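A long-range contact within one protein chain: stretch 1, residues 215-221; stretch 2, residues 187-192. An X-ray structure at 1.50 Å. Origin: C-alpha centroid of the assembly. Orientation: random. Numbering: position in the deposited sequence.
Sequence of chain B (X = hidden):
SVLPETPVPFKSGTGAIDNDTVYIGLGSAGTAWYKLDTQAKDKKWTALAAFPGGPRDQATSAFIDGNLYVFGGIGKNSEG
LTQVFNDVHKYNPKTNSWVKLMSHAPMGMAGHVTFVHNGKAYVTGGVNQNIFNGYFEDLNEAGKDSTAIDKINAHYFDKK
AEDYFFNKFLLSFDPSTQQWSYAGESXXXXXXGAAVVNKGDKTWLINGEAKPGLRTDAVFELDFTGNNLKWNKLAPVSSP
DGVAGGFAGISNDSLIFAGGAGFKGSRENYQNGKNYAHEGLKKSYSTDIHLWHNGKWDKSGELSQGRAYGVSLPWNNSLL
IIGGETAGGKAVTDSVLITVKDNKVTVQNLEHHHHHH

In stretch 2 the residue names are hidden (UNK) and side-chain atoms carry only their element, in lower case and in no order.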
# COMPACT_ATOMS: atom_id res chain seq x y z
N ARG B 215 -14.80 10.46 11.03
CA ARG B 215 -15.38 9.13 11.04
C ARG B 215 -16.57 9.04 10.10
O ARG B 215 -17.12 10.07 9.64
CB ARG B 215 -15.81 8.79 12.45
CG ARG B 215 -14.64 8.55 13.39
CD ARG B 215 -14.71 9.42 14.59
NE ARG B 215 -13.60 9.17 15.51
CZ ARG B 215 -12.39 9.73 15.42
NH1 ARG B 215 -12.07 10.54 14.41
NH2 ARG B 215 -11.46 9.42 16.32
N THR B 216 -16.96 7.80 9.83
CA THR B 216 -18.13 7.45 9.03
C THR B 216 -19.17 6.75 9.91
O THR B 216 -18.80 6.04 10.85
CB THR B 216 -17.76 6.55 7.85
OG1 THR B 216 -18.92 6.28 7.06
CG2 THR B 216 -17.18 5.24 8.31
N ASP B 217 -20.47 6.97 9.64
CA ASP B 217 -21.52 6.21 10.30
C ASP B 217 -21.91 4.97 9.48
O ASP B 217 -22.86 4.27 9.83
CB ASP B 217 -22.75 7.10 10.59
CG ASP B 217 -23.43 7.56 9.34
OD1 ASP B 217 -22.83 7.43 8.26
OD2 ASP B 217 -24.58 8.06 9.46
N ALA B 218 -21.13 4.67 8.44
CA ALA B 218 -21.42 3.53 7.58
C ALA B 218 -21.34 2.20 8.32
O ALA B 218 -20.58 2.04 9.31
CB ALA B 218 -20.50 3.53 6.38
N VAL B 219 -22.06 1.22 7.77
CA VAL B 219 -22.01 -0.16 8.16
C VAL B 219 -21.95 -0.94 6.88
O VAL B 219 -22.85 -0.85 6.06
CB VAL B 219 -23.26 -0.60 8.92
CG1 VAL B 219 -23.22 -2.10 9.24
CG2 VAL B 219 -23.43 0.27 10.15
N PHE B 220 -20.87 -1.69 6.68
CA PHE B 220 -20.72 -2.53 5.51
C PHE B 220 -20.89 -3.99 5.87
O PHE B 220 -20.44 -4.45 6.90
CB PHE B 220 -19.35 -2.33 4.88
CG PHE B 220 -19.06 -0.90 4.53
CD1 PHE B 220 -19.61 -0.33 3.41
CD2 PHE B 220 -18.20 -0.13 5.33
CE1 PHE B 220 -19.35 0.96 3.09
CE2 PHE B 220 -17.92 1.18 5.00
CZ PHE B 220 -18.49 1.73 3.87
N GLU B 221 -21.53 -4.74 4.97
CA GLU B 221 -21.69 -6.15 5.11
C GLU B 221 -20.93 -6.84 4.00
O GLU B 221 -21.10 -6.54 2.80
CB GLU B 221 -23.18 -6.49 5.00
CG GLU B 221 -23.53 -7.91 5.22
CD GLU B 221 -25.00 -8.08 5.05
OE1 GLU B 221 -25.42 -8.18 3.86
OE2 GLU B 221 -25.71 -8.02 6.08
N UNK B 187 -15.95 -1.87 -2.66
CA UNK B 187 -16.31 -0.92 -3.70
C UNK B 187 -16.29 0.56 -3.30
O UNK B 187 -16.40 1.43 -4.18
c UNK B 187 -18.04 -2.63 -3.34
c UNK B 187 -17.75 -1.32 -4.05
c UNK B 187 -17.07 -2.73 -2.22
N UNK B 188 -16.13 0.84 -2.01
CA UNK B 188 -16.26 2.19 -1.47
C UNK B 188 -14.90 2.70 -0.95
O UNK B 188 -14.09 3.16 -1.74
n UNK B 188 -20.46 1.77 -2.39
c UNK B 188 -20.50 0.59 -1.71
c UNK B 188 -20.09 -1.60 -0.12
c UNK B 188 -18.67 1.78 -1.06
c UNK B 188 -19.19 -0.57 -0.04
c UNK B 188 -19.37 0.55 -0.86
c UNK B 188 -21.20 -1.54 -0.97
c UNK B 188 -21.41 -0.46 -1.78
c UNK B 188 -19.35 2.47 -2.00
c UNK B 188 -17.36 2.20 -0.41
N UNK B 189 -14.65 2.62 0.35
CA UNK B 189 -13.41 3.19 0.92
C UNK B 189 -13.03 2.39 2.16
O UNK B 189 -13.86 1.72 2.77
c UNK B 189 -14.80 4.92 2.14
o UNK B 189 -18.20 5.49 4.49
c UNK B 189 -17.17 5.38 2.34
c UNK B 189 -15.84 5.06 4.30
c UNK B 189 -16.05 5.19 1.56
c UNK B 189 -17.08 5.32 3.72
c UNK B 189 -13.60 4.67 1.28
c UNK B 189 -14.74 4.87 3.52
N UNK B 190 -11.76 2.48 2.54
CA UNK B 190 -11.29 1.86 3.78
C UNK B 190 -11.42 2.80 4.96
O UNK B 190 -11.57 4.00 4.77
N UNK B 191 -11.42 2.22 6.16
CA UNK B 191 -11.47 2.98 7.39
C UNK B 191 -10.35 2.48 8.32
O UNK B 191 -9.78 1.43 8.12
c UNK B 191 -14.01 3.20 7.27
c UNK B 191 -12.80 2.74 8.14
o UNK B 191 -12.89 1.35 8.50
N UNK B 192 -10.12 3.27 9.36
CA UNK B 192 -9.22 2.90 10.45
C UNK B 192 -10.05 2.94 11.74
O UNK B 192 -10.69 3.93 12.03
c UNK B 192 -8.03 3.86 10.51

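Position 187 carries three side-chain carbons. They close a ring onto the backbone N, with one carbon bonded to CA and another to N. They make no contact with stretch 1. The ring closure identifies Pro187. Its ring is C-gamma exo.

Position 188 has ten side-chain atoms, nine carbons and one nitrogen. One carbon leads into fused five- and six-membered rings, and the nitrogen lies in the five-membered ring. The CA-to-CB bond points toward stretch 1, and a carbon of the six-membered ring comes close to the ring of Phe220. An indole has this make-up, so the residue is Trp188. The approach is Trp188 CE3 to Phe220 CD1, 3.5 Å. The Phe220 ring and the six-membered ring are near parallel, with planes at 19°, but their centroids are 5.4 Å apart. They are slid past each other and barely overlap.

Position 189 has seven carbons and one oxygen. One carbon leads to a six-membered ring, and the oxygen sits on the ring carbon farthest from the backbone. CA-to-CB points sideways, yet the end of the side chain comes nearer to stretch 1. The oxygen reaches Thr216 OG1 and Ala218 CB, and the ring meets that of Phe220. This is a phenol, hence Tyr189. Tyr189 OH lies 2.8 Å from Thr216 OG1, a hydrogen bond in which either hydroxyl could be the donor. The same OH of Tyr189 is 3.6 Å from Ala218 CB. The edge of the Phe220 ring is directed toward the face of the Tyr189 ring, with planes at 80° and centroids 5.6 Å apart.

Position 190 touches nothing on stretch 1. It has no side-chain atoms, which makes it Gly190.

Position 191 has three side-chain atoms. One carbon branches to an oxygen and a second carbon, and that second carbon approaches CG2 of Thr216. This is Thr191, with chi1 in p. Thr191 CG2 lies 3.9 Å from Thr216 CG2, a contact between two methyl groups.

Position 192 is out of reach of stretch 1. It has a single side-chain carbon, so it is Ala192.

The contact is made by side chains. The backbones stay well apart: Phe220 CA and Trp188 CA are 9.5 Å from each other, and aromatic side chains bridge that distance. Phe220, in m, packs against both Trp188 and Tyr189 and has the largest covered area, 84 Å². Thr216 supplies the polar anchor. Thr216 OG1 also accepts a hydrogen bond from Ala218 N at 3.1 Å, so one hydroxyl joins the local chain to the distant Tyr189. The buried surface is modest, 252 Å² over both sides.

Stretch 2 (187-192) PWYGTA
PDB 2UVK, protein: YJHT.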